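Local coordinates for beta-agarase D (Zobellia galactanivorans, PDB 4ASM), which hydrolyses the beta-1,4-linkages between galactose and 3,6-anhydrogalactose in agarose, acting as a retaining endo-beta-agarase through its family GH16 catalytic domain, at residues P76-V84 against R115-I123; Q240-V250 against R253-P264. All coordinates share one frame; numbering follows the deposited sequence.

Contact 1: P76-V84 against R115-I123; sequences PTKWMQNHV and RPETRAGCI
Pro76 to Met80 runs parallel to Glu117 to Ala120, and four backbone hydrogen bonds join them. Thr118 N gives to Pro76 O, Lys78 N to Thr118 O, Ala120 N to Lys78 O at 3.1 Å, and Met80 N to Ala120 O at 2.8 Å. After Met80 a type I turn carries the chain to His83.

The aromatic contact is on the Trp79 side of the sheet. Cys122 CB lies over the indole face, 3.7 Å from the centroid of the five-membered ring. A chi1 of -174° turns Cys122 SG away from the backbone N and carries it to 4.0 Å from the centroid of the Trp79 six-membered ring. Ala120 O meets the indole at its edge, by CD1. Trp79 NE1 bonds to Val325 O, which fixes the rotation of the indole.

The cationic group is on the other side. Met80 SD, 3.7 Å from Arg119 NH1, and His83 CE1, 3.7 Å from Arg119 NH2, both approach one face of the guanidinium. The imidazole comes edge-on, its plane turned 84° from the guanidinium plane. Ser96 OG binds both His83 NE2 and Arg119 NE.

Apolar packing closes the far end. Val84 CG1 presses on Ile123 CG2 at 3.4 Å, a tight fit. Gly121 is next to this pair, and a side chain there would run into His83 O.

Met80 to Val84 belong to a segment that probably binds substrate, as in related agarases. The chemistry implies that this turn is fastened to the jelly-roll sheet by backbone bonds before it and side-chain packing after it, and that the positive charge of Arg119 probably polarises the imidazole.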
loop_
_atom_site.group_PDB
_atom_site.type_symbol
_atom_site.label_atom_id
_atom_site.label_comp_id
_atom_site.label_asym_id
_atom_site.label_seq_id
_atom_site.Cartn_x
_atom_site.Cartn_y
_atom_site.Cartn_z
ATOM N N PRO A 76 9.434 7.168 13.104
ATOM C CA PRO A 76 9.386 6.832 14.514
ATOM C C PRO A 76 8.355 5.718 14.802
ATOM O O PRO A 76 7.877 5.600 15.935
ATOM C CB PRO A 76 8.980 8.167 15.137
ATOM C CG PRO A 76 7.973 8.690 14.143
ATOM C CD PRO A 76 8.537 8.304 12.788
ATOM N N THR A 77 8.025 4.897 13.795
ATOM C CA THR A 77 7.147 3.737 14.013
ATOM C C THR A 77 7.873 2.631 14.774
ATOM O O THR A 77 9.031 2.334 14.499
ATOM C CB THR A 77 6.709 3.136 12.685
ATOM O OG1 THR A 77 6.111 4.160 11.884
ATOM C CG2 THR A 77 5.693 1.975 12.869
ATOM N N LYS A 78 7.170 2.036 15.744
ATOM C CA LYS A 78 7.615 0.757 16.324
ATOM C C LYS A 78 6.469 -0.235 16.224
ATOM O O LYS A 78 5.479 -0.139 16.957
ATOM C CB LYS A 78 8.083 0.896 17.765
ATOM C CG LYS A 78 8.718 -0.434 18.272
ATOM C CD LYS A 78 8.626 -0.605 19.773
ATOM C CE LYS A 78 7.206 -0.970 20.221
ATOM N NZ LYS A 78 7.173 -1.391 21.669
ATOM N N TRP A 79 6.597 -1.200 15.321
ATOM C CA TRP A 79 5.569 -2.214 15.207
ATOM C C TRP A 79 5.530 -3.090 16.456
ATOM O O TRP A 79 6.577 -3.438 17.026
ATOM C CB TRP A 79 5.752 -3.045 13.949
ATOM C CG TRP A 79 5.448 -2.301 12.700
ATOM C CD1 TRP A 79 4.415 -1.430 12.485
ATOM C CD2 TRP A 79 6.174 -2.380 11.487
ATOM N NE1 TRP A 79 4.462 -0.948 11.192
ATOM C CE2 TRP A 79 5.535 -1.518 10.555
ATOM C CE3 TRP A 79 7.305 -3.104 11.084
ATOM C CZ2 TRP A 79 6.003 -1.358 9.253
ATOM C CZ3 TRP A 79 7.757 -2.955 9.793
ATOM C CH2 TRP A 79 7.106 -2.094 8.887
ATOM N N MET A 80 4.315 -3.396 16.893
ATOM C CA MET A 80 4.087 -4.094 18.150
ATOM C C MET A 80 3.087 -5.229 17.965
ATOM O O MET A 80 2.005 -5.051 17.385
ATOM C CB MET A 80 3.588 -3.124 19.221
ATOM C CG MET A 80 3.817 -3.660 20.628
ATOM S SD MET A 80 3.386 -2.460 21.850
ATOM C CE MET A 80 3.538 -3.470 23.291
ATOM N N GLN A 81 3.446 -6.405 18.473
ATOM C CA GLN A 81 2.621 -7.592 18.296
ATOM C C GLN A 81 1.204 -7.382 18.806
ATOM O O GLN A 81 0.245 -7.839 18.176
ATOM C CB GLN A 81 3.250 -8.807 18.987
ATOM C CG GLN A 81 4.184 -9.647 18.095
ATOM C CD GLN A 81 5.392 -8.864 17.580
ATOM O OE1 GLN A 81 6.388 -8.702 18.283
ATOM N NE2 GLN A 81 5.290 -8.355 16.346
ATOM N N ASN A 82 1.063 -6.705 19.954
ATOM C CA ASN A 82 -0.258 -6.641 20.596
ATOM C C ASN A 82 -1.184 -5.549 20.051
ATOM O O ASN A 82 -2.255 -5.308 20.620
ATOM C CB ASN A 82 -0.159 -6.580 22.133
ATOM C CG ASN A 82 0.283 -5.233 22.636
ATOM O OD1 ASN A 82 0.602 -4.321 21.857
ATOM N ND2 ASN A 82 0.308 -5.084 23.953
ATOM N N HIS A 83 -0.764 -4.902 18.960
ATOM C CA HIS A 83 -1.602 -3.889 18.280
ATOM C C HIS A 83 -2.353 -4.473 17.077
ATOM O O HIS A 83 -2.621 -3.786 16.099
ATOM C CB HIS A 83 -0.746 -2.669 17.884
ATOM C CG HIS A 83 -0.474 -1.737 19.021
ATOM N ND1 HIS A 83 -0.164 -2.179 20.294
ATOM C CD2 HIS A 83 -0.551 -0.387 19.095
ATOM C CE1 HIS A 83 -0.021 -1.131 21.091
ATOM N NE2 HIS A 83 -0.247 -0.034 20.389
ATOM N N VAL A 84 -2.729 -5.746 17.194
ATOM C CA VAL A 84 -3.403 -6.515 16.154
ATOM C C VAL A 84 -4.442 -7.371 16.856
ATOM O O VAL A 84 -4.132 -8.030 17.842
ATOM C CB VAL A 84 -2.412 -7.498 15.467
ATOM C CG1 VAL A 84 -3.149 -8.398 14.482
ATOM C CG2 VAL A 84 -1.262 -6.744 14.779
ATOM N N ARG A 115 11.360 11.958 17.071
ATOM C CA ARG A 115 9.960 12.330 17.222
ATOM C C ARG A 115 9.344 11.370 18.223
ATOM O O ARG A 115 9.947 10.338 18.515
ATOM C CB ARG A 115 9.226 12.244 15.872
ATOM C CG ARG A 115 9.669 13.239 14.803
ATOM C CD ARG A 115 9.287 14.651 15.170
ATOM N NE ARG A 115 9.662 15.591 14.106
ATOM C CZ ARG A 115 10.833 16.232 13.994
ATOM N NH1 ARG A 115 11.825 16.044 14.859
ATOM N NH2 ARG A 115 11.012 17.064 12.967
ATOM N N PRO A 116 8.146 11.687 18.752
ATOM C CA PRO A 116 7.440 10.703 19.573
ATOM C C PRO A 116 7.275 9.375 18.849
ATOM O O PRO A 116 6.951 9.333 17.657
ATOM C CB PRO A 116 6.064 11.344 19.789
ATOM C CG PRO A 116 6.325 12.826 19.715
ATOM C CD PRO A 116 7.382 12.945 18.634
ATOM N N GLU A 117 7.515 8.282 19.566
ATOM C CA GLU A 117 7.390 6.955 18.971
ATOM C C GLU A 117 5.933 6.562 18.810
ATOM O O GLU A 117 5.130 6.732 19.712
ATOM C CB GLU A 117 8.112 5.896 19.813
ATOM C CG GLU A 117 7.992 4.502 19.225
ATOM C CD GLU A 117 8.919 3.505 19.863
ATOM O OE1 GLU A 117 10.151 3.661 19.734
ATOM O OE2 GLU A 117 8.403 2.549 20.477
ATOM N N THR A 118 5.603 6.029 17.646
ATOM C CA THR A 118 4.243 5.567 17.379
ATOM C C THR A 118 4.237 4.052 17.310
ATOM O O THR A 118 4.809 3.453 16.389
ATOM C CB THR A 118 3.697 6.145 16.077
ATOM O OG1 THR A 118 3.705 7.579 16.185
ATOM C CG2 THR A 118 2.262 5.669 15.868
ATOM N N ARG A 119 3.583 3.444 18.291
ATOM C CA ARG A 119 3.440 1.996 18.317
ATOM C C ARG A 119 2.315 1.645 17.364
ATOM O O ARG A 119 1.300 2.330 17.337
ATOM C CB ARG A 119 3.101 1.528 19.736
ATOM C CG ARG A 119 4.091 2.043 20.800
ATOM C CD ARG A 119 3.891 1.351 22.158
ATOM N NE ARG A 119 2.508 1.407 22.626
ATOM C CZ ARG A 119 2.059 0.782 23.712
ATOM N NH1 ARG A 119 2.904 0.073 24.470
ATOM N NH2 ARG A 119 0.773 0.875 24.038
ATOM N N ALA A 120 2.481 0.571 16.589
ATOM C CA ALA A 120 1.479 0.234 15.564
ATOM C C ALA A 120 1.506 -1.245 15.209
ATOM O O ALA A 120 2.534 -1.875 15.275
ATOM C CB ALA A 120 1.740 1.064 14.305
ATOM N N GLY A 121 0.393 -1.772 14.744
ATOM C CA GLY A 121 0.377 -3.179 14.360
ATOM C C GLY A 121 0.849 -3.417 12.926
ATOM O O GLY A 121 0.804 -2.519 12.075
ATOM N N CYS A 122 1.270 -4.648 12.664
ATOM C CA CYS A 122 1.722 -5.067 11.345
ATOM C C CYS A 122 1.510 -6.562 11.264
ATOM O O CYS A 122 1.914 -7.278 12.189
ATOM C CB CYS A 122 3.211 -4.744 11.168
ATOM S SG CYS A 122 3.839 -5.057 9.501
ATOM N N ILE A 123 0.884 -7.029 10.185
ATOM C CA ILE A 123 0.673 -8.459 10.000
ATOM C C ILE A 123 1.118 -8.894 8.625
ATOM O O ILE A 123 1.146 -8.091 7.685
ATOM C CB ILE A 123 -0.810 -8.873 10.232
ATOM C CG1 ILE A 123 -1.702 -8.371 9.097
ATOM C CG2 ILE A 123 -1.290 -8.370 11.587
ATOM C CD1 ILE A 123 -3.162 -8.831 9.247
#

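Contact 2: Q240-V250 against R253-P264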
loop_
_atom_site.group_PDB
_atom_site.type_symbol
_atom_site.label_atom_id
_atom_site.label_comp_id
_atom_site.label_asym_id
_atom_site.label_seq_id
_atom_site.Cartn_x
_atom_site.Cartn_y
_atom_site.Cartn_z
ATOM N N GLN A 240 -14.708 0.357 -9.103
ATOM C CA GLN A 240 -14.416 1.100 -10.329
ATOM C C GLN A 240 -12.922 1.025 -10.596
ATOM O O GLN A 240 -12.137 1.266 -9.693
ATOM C CB GLN A 240 -14.836 2.561 -10.144
ATOM C CG GLN A 240 -14.603 3.449 -11.359
ATOM C CD GLN A 240 -14.810 4.926 -11.043
ATOM O OE1 GLN A 240 -14.248 5.488 -10.085
ATOM N NE2 GLN A 240 -15.605 5.570 -11.879
ATOM N N MET A 241 -12.527 0.690 -11.820
ATOM C CA MET A 241 -11.120 0.751 -12.184
ATOM C C MET A 241 -10.693 2.221 -12.195
ATOM O O MET A 241 -11.359 3.051 -12.826
ATOM C CB MET A 241 -10.843 0.105 -13.539
ATOM C CG MET A 241 -9.368 -0.140 -13.710
ATOM S SD MET A 241 -8.919 -0.904 -15.258
ATOM C CE MET A 241 -9.919 -2.355 -15.252
ATOM N N VAL A 242 -9.603 2.544 -11.496
ATOM C CA VAL A 242 -9.180 3.950 -11.394
ATOM C C VAL A 242 -7.777 4.239 -11.932
ATOM O O VAL A 242 -7.426 5.395 -12.135
ATOM C CB VAL A 242 -9.293 4.488 -9.948
ATOM C CG1 VAL A 242 -10.758 4.524 -9.499
ATOM C CG2 VAL A 242 -8.429 3.669 -8.965
ATOM N N ARG A 243 -6.972 3.203 -12.146
ATOM C CA ARG A 243 -5.605 3.406 -12.622
ATOM C C ARG A 243 -5.034 2.132 -13.236
ATOM O O ARG A 243 -5.322 1.034 -12.771
ATOM C CB ARG A 243 -4.685 3.856 -11.479
ATOM C CG ARG A 243 -3.278 4.255 -11.957
ATOM C CD ARG A 243 -2.647 5.163 -10.962
ATOM N NE ARG A 243 -1.184 5.177 -10.987
ATOM C CZ ARG A 243 -0.433 6.197 -11.405
ATOM N NH1 ARG A 243 -0.980 7.301 -11.907
ATOM N NH2 ARG A 243 0.891 6.131 -11.293
ATOM N N ILE A 244 -4.239 2.287 -14.292
ATOM C CA ILE A 244 -3.468 1.184 -14.853
ATOM C C ILE A 244 -2.028 1.656 -15.012
ATOM O O ILE A 244 -1.791 2.772 -15.514
ATOM C CB ILE A 244 -3.979 0.731 -16.242
ATOM C CG1 ILE A 244 -5.477 0.423 -16.215
ATOM C CG2 ILE A 244 -3.213 -0.523 -16.715
ATOM C CD1 ILE A 244 -6.035 0.062 -17.562
ATOM N N LEU A 245 -1.070 0.823 -14.582
ATOM C CA LEU A 245 0.339 0.980 -14.945
ATOM C C LEU A 245 0.650 -0.159 -15.882
ATOM O O LEU A 245 0.393 -1.330 -15.568
ATOM C CB LEU A 245 1.272 0.892 -13.728
ATOM C CG LEU A 245 1.792 2.239 -13.246
ATOM C CD1 LEU A 245 0.631 2.981 -12.639
ATOM C CD2 LEU A 245 2.918 2.115 -12.265
ATOM N N ASP A 246 1.158 0.157 -17.060
ATOM C CA ASP A 246 1.433 -0.889 -18.033
ATOM C C ASP A 246 2.769 -0.619 -18.686
ATOM O O ASP A 246 2.856 0.091 -19.713
ATOM C CB ASP A 246 0.297 -0.988 -19.059
ATOM C CG ASP A 246 0.425 -2.206 -19.957
ATOM O OD1 ASP A 246 1.575 -2.628 -20.234
ATOM O OD2 ASP A 246 -0.629 -2.754 -20.393
ATOM N N ASN A 247 3.806 -1.208 -18.082
ATOM C CA ASN A 247 5.194 -1.155 -18.575
ATOM C C ASN A 247 5.828 0.246 -18.520
ATOM O O ASN A 247 6.687 0.516 -17.668
ATOM C CB ASN A 247 5.305 -1.793 -19.977
ATOM C CG ASN A 247 6.734 -1.980 -20.425
ATOM O OD1 ASN A 247 7.097 -1.620 -21.556
ATOM N ND2 ASN A 247 7.557 -2.527 -19.555
ATOM N N ASP A 248 5.414 1.135 -19.430
ATOM C CA ASP A 248 6.019 2.459 -19.568
ATOM C C ASP A 248 4.973 3.563 -19.735
ATOM O O ASP A 248 5.304 4.682 -20.111
ATOM C CB ASP A 248 7.053 2.510 -20.717
ATOM C CG ASP A 248 6.494 2.040 -22.042
ATOM O OD1 ASP A 248 5.294 1.736 -22.137
ATOM O OD2 ASP A 248 7.299 1.952 -23.004
ATOM N N ALA A 249 3.722 3.220 -19.416
ATOM C CA ALA A 249 2.588 4.124 -19.591
ATOM C C ALA A 249 1.601 3.977 -18.458
ATOM O O ALA A 249 1.554 2.941 -17.774
ATOM C CB ALA A 249 1.894 3.825 -20.918
ATOM N N VAL A 250 0.785 5.009 -18.287
ATOM C CA VAL A 250 -0.145 5.086 -17.176
ATOM C C VAL A 250 -1.483 5.582 -17.712
ATOM O O VAL A 250 -1.535 6.400 -18.638
ATOM C CB VAL A 250 0.374 6.108 -16.130
ATOM C CG1 VAL A 250 -0.550 6.223 -14.978
ATOM C CG2 VAL A 250 1.775 5.705 -15.634
ATOM N N ARG A 253 -7.988 7.683 -13.657
ATOM C CA ARG A 253 -9.227 8.458 -13.605
ATOM C C ARG A 253 -8.976 9.726 -12.845
ATOM O O ARG A 253 -8.572 9.700 -11.684
ATOM C CB ARG A 253 -10.340 7.664 -12.935
ATOM C CG ARG A 253 -10.965 6.668 -13.846
ATOM C CD ARG A 253 -12.327 6.235 -13.297
ATOM N NE ARG A 253 -12.769 5.029 -13.967
ATOM C CZ ARG A 253 -13.567 4.999 -15.019
ATOM N NH1 ARG A 253 -14.025 6.127 -15.547
ATOM N NH2 ARG A 253 -13.919 3.827 -15.533
ATOM N N LEU A 254 -9.231 10.843 -13.530
ATOM C CA LEU A 254 -9.146 12.168 -12.959
ATOM C C LEU A 254 -10.262 12.396 -11.945
ATOM O O LEU A 254 -11.142 11.559 -11.744
ATOM C CB LEU A 254 -9.246 13.191 -14.101
ATOM C CG LEU A 254 -8.110 13.055 -15.135
ATOM C CD1 LEU A 254 -8.341 14.065 -16.284
ATOM C CD2 LEU A 254 -6.723 13.207 -14.484
ATOM N N ALA A 255 -10.221 13.556 -11.314
ATOM C CA ALA A 255 -11.169 13.868 -10.239
ATOM C C ALA A 255 -12.636 13.754 -10.667
ATOM O O ALA A 255 -13.505 13.383 -9.852
ATOM C CB ALA A 255 -10.891 15.237 -9.686
ATOM N N ASP A 256 -12.900 14.077 -11.931
ATOM C CA ASP A 256 -14.262 13.994 -12.466
ATOM C C ASP A 256 -14.614 12.625 -13.039
ATOM O O ASP A 256 -15.695 12.452 -13.603
ATOM C CB ASP A 256 -14.527 15.098 -13.496
ATOM C CG ASP A 256 -13.817 14.866 -14.815
ATOM O OD1 ASP A 256 -12.951 13.968 -14.913
ATOM O OD2 ASP A 256 -14.112 15.610 -15.798
ATOM N N GLY A 257 -13.690 11.671 -12.914
ATOM C CA GLY A 257 -13.926 10.301 -13.371
ATOM C C GLY A 257 -13.392 10.006 -14.760
ATOM O O GLY A 257 -13.349 8.856 -15.194
ATOM N N THR A 258 -12.986 11.044 -15.464
ATOM C CA THR A 258 -12.587 10.912 -16.837
ATOM C C THR A 258 -11.138 10.354 -16.916
ATOM O O THR A 258 -10.297 10.625 -16.046
ATOM C CB THR A 258 -12.849 12.298 -17.483
ATOM O OG1 THR A 258 -13.598 12.169 -18.701
ATOM C CG2 THR A 258 -11.675 13.120 -17.577
ATOM N N TRP A 259 -10.863 9.541 -17.930
ATOM C CA TRP A 259 -9.524 8.923 -18.071
ATOM C C TRP A 259 -8.496 9.870 -18.646
ATOM O O TRP A 259 -8.757 10.534 -19.657
ATOM C CB TRP A 259 -9.551 7.684 -18.963
ATOM C CG TRP A 259 -10.179 6.457 -18.344
ATOM C CD1 TRP A 259 -11.375 5.893 -18.683
ATOM C CD2 TRP A 259 -9.641 5.652 -17.291
ATOM N NE1 TRP A 259 -11.616 4.780 -17.921
ATOM C CE2 TRP A 259 -10.557 4.597 -17.063
ATOM C CE3 TRP A 259 -8.463 5.700 -16.533
ATOM C CZ2 TRP A 259 -10.340 3.613 -16.087
ATOM C CZ3 TRP A 259 -8.246 4.715 -15.567
ATOM C CH2 TRP A 259 -9.185 3.698 -15.351
ATOM N N GLN A 260 -7.316 9.905 -18.026
ATOM C CA GLN A 260 -6.159 10.590 -18.609
ATOM C C GLN A 260 -5.021 9.600 -18.839
ATOM O O GLN A 260 -4.671 8.823 -17.934
ATOM C CB GLN A 260 -5.692 11.753 -17.755
ATOM C CG GLN A 260 -4.605 12.544 -18.449
ATOM C CD GLN A 260 -4.194 13.766 -17.705
ATOM O OE1 GLN A 260 -4.346 14.890 -18.214
ATOM N NE2 GLN A 260 -3.658 13.587 -16.526
ATOM N N TYR A 261 -4.427 9.645 -20.035
ATOM C CA TYR A 261 -3.365 8.713 -20.433
ATOM C C TYR A 261 -2.078 9.481 -20.417
ATOM O O TYR A 261 -1.977 10.551 -21.048
ATOM C CB TYR A 261 -3.626 8.170 -21.850
ATOM C CG TYR A 261 -5.012 7.614 -21.993
ATOM C CD1 TYR A 261 -5.302 6.290 -21.634
ATOM C CD2 TYR A 261 -6.057 8.427 -22.444
ATOM C CE1 TYR A 261 -6.595 5.786 -21.714
ATOM C CE2 TYR A 261 -7.353 7.931 -22.551
ATOM C CZ TYR A 261 -7.614 6.620 -22.167
ATOM O OH TYR A 261 -8.892 6.133 -22.272
ATOM N N THR A 262 -1.104 8.976 -19.668
ATOM C CA THR A 262 0.146 9.695 -19.515
ATOM C C THR A 262 1.365 8.788 -19.576
ATOM O O THR A 262 1.256 7.576 -19.495
ATOM C CB THR A 262 0.193 10.494 -18.188
ATOM O OG1 THR A 262 0.058 9.572 -17.098
ATOM C CG2 THR A 262 -0.914 11.570 -18.114
ATOM N N TYR A 263 2.529 9.390 -19.756
ATOM C CA TYR A 263 3.781 8.629 -19.738
ATOM C C TYR A 263 4.911 9.592 -19.314
ATOM O O TYR A 263 4.756 10.820 -19.386
ATOM C CB TYR A 263 4.051 7.982 -21.113
ATOM C CG TYR A 263 4.275 9.010 -22.189
ATOM C CD1 TYR A 263 3.189 9.579 -22.871
ATOM C CD2 TYR A 263 5.556 9.458 -22.489
ATOM C CE1 TYR A 263 3.386 10.569 -23.817
ATOM C CE2 TYR A 263 5.764 10.442 -23.439
ATOM C CZ TYR A 263 4.671 10.991 -24.103
ATOM O OH TYR A 263 4.847 11.994 -25.044
ATOM N N PRO A 264 6.037 9.051 -18.829
ATOM C CA PRO A 264 7.134 9.900 -18.350
ATOM C C PRO A 264 7.734 10.807 -19.422
ATOM O O PRO A 264 8.057 10.346 -20.536
ATOM C CB PRO A 264 8.172 8.882 -17.847
ATOM C CG PRO A 264 7.369 7.630 -17.557
ATOM C CD PRO A 264 6.305 7.612 -18.632
HETATM O O HOH W 1 -14.338 0.852 -14.137
#
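Arg253 spends its backbone N, NE and NH1 on three carbonyl oxygens. Arg253 N gives to Val242 O at 2.8 Å. Arg253 NE gives to Met241 O at 2.7 Å, meeting the carbonyl almost end-on (C=O...N angle 174°) and in the guanidinium plane. Arg253 NH1 bonds in plane to Gly257 O at 2.8 Å, so the side chain also ties down the 254-257 turn. Arg253 NH2 has a weak bond, 3.3 Å, to a water that also accepts from Met241 N.

Flat groups cover both faces of the guanidinium. The Gln240 amide stacks on one, 11° from parallel, with NE2 3.6 Å from Arg253 NE. Trp259 NE1 lies over the opposite face. Trp259 CH2 is 4.2 Å from Met241 CG. Were Arg253 an alanine, Met241 O and Gly257 O would probably lose these donors, and the Gln240 amide and Trp259 indole would be freer to turn.

Further along, Val250 and Thr262 form an antiparallel hydrogen-bonded pair: Val250 N gives to Thr262 O at 2.9 Å, and Thr262 N to Val250 O. Ser298 OG bonds to Asp248 O. Asp246 O takes both Asp248 N and Ala249 N, from the same side of its plane. Val250 CG1 lies over one face of the Arg243 guanidinium, whose NH1 makes a salt bridge to Asp203.

In the connecting loop Asp256 OD1 accepts from Thr258 N, an Asx turn. Opposite Tyr235, Val242 and Arg243 form a classic beta bulge. Strands 240-246, 249-253 and 259-264 form an antiparallel meander, part of the beta-sandwich (jelly roll) of family GH16.

Overall arrangement
Both contacts belong to the GH16 catalytic domain, on opposite sides of its centre. Their centres are 34 Å apart and their nearest atoms about 22 Å, so they do not touch. Contact 1 contains part of the probable substrate site, Met80 to Val84. The side chain of Trp79 is about 4 Å from that of Glu326, a probable substrate residue, and about 10 Å from that of Glu160, the probable nucleophile. The side chain of Ile123 is about 13 Å from the bound calcium ion. Contact 2 holds none of the probable substrate or catalytic residues; the side chain of Arg243 is about 11 Å from that of Glu165, the probable proton donor. Contact 1 joins strands distant in sequence, contact 2 consecutive ones.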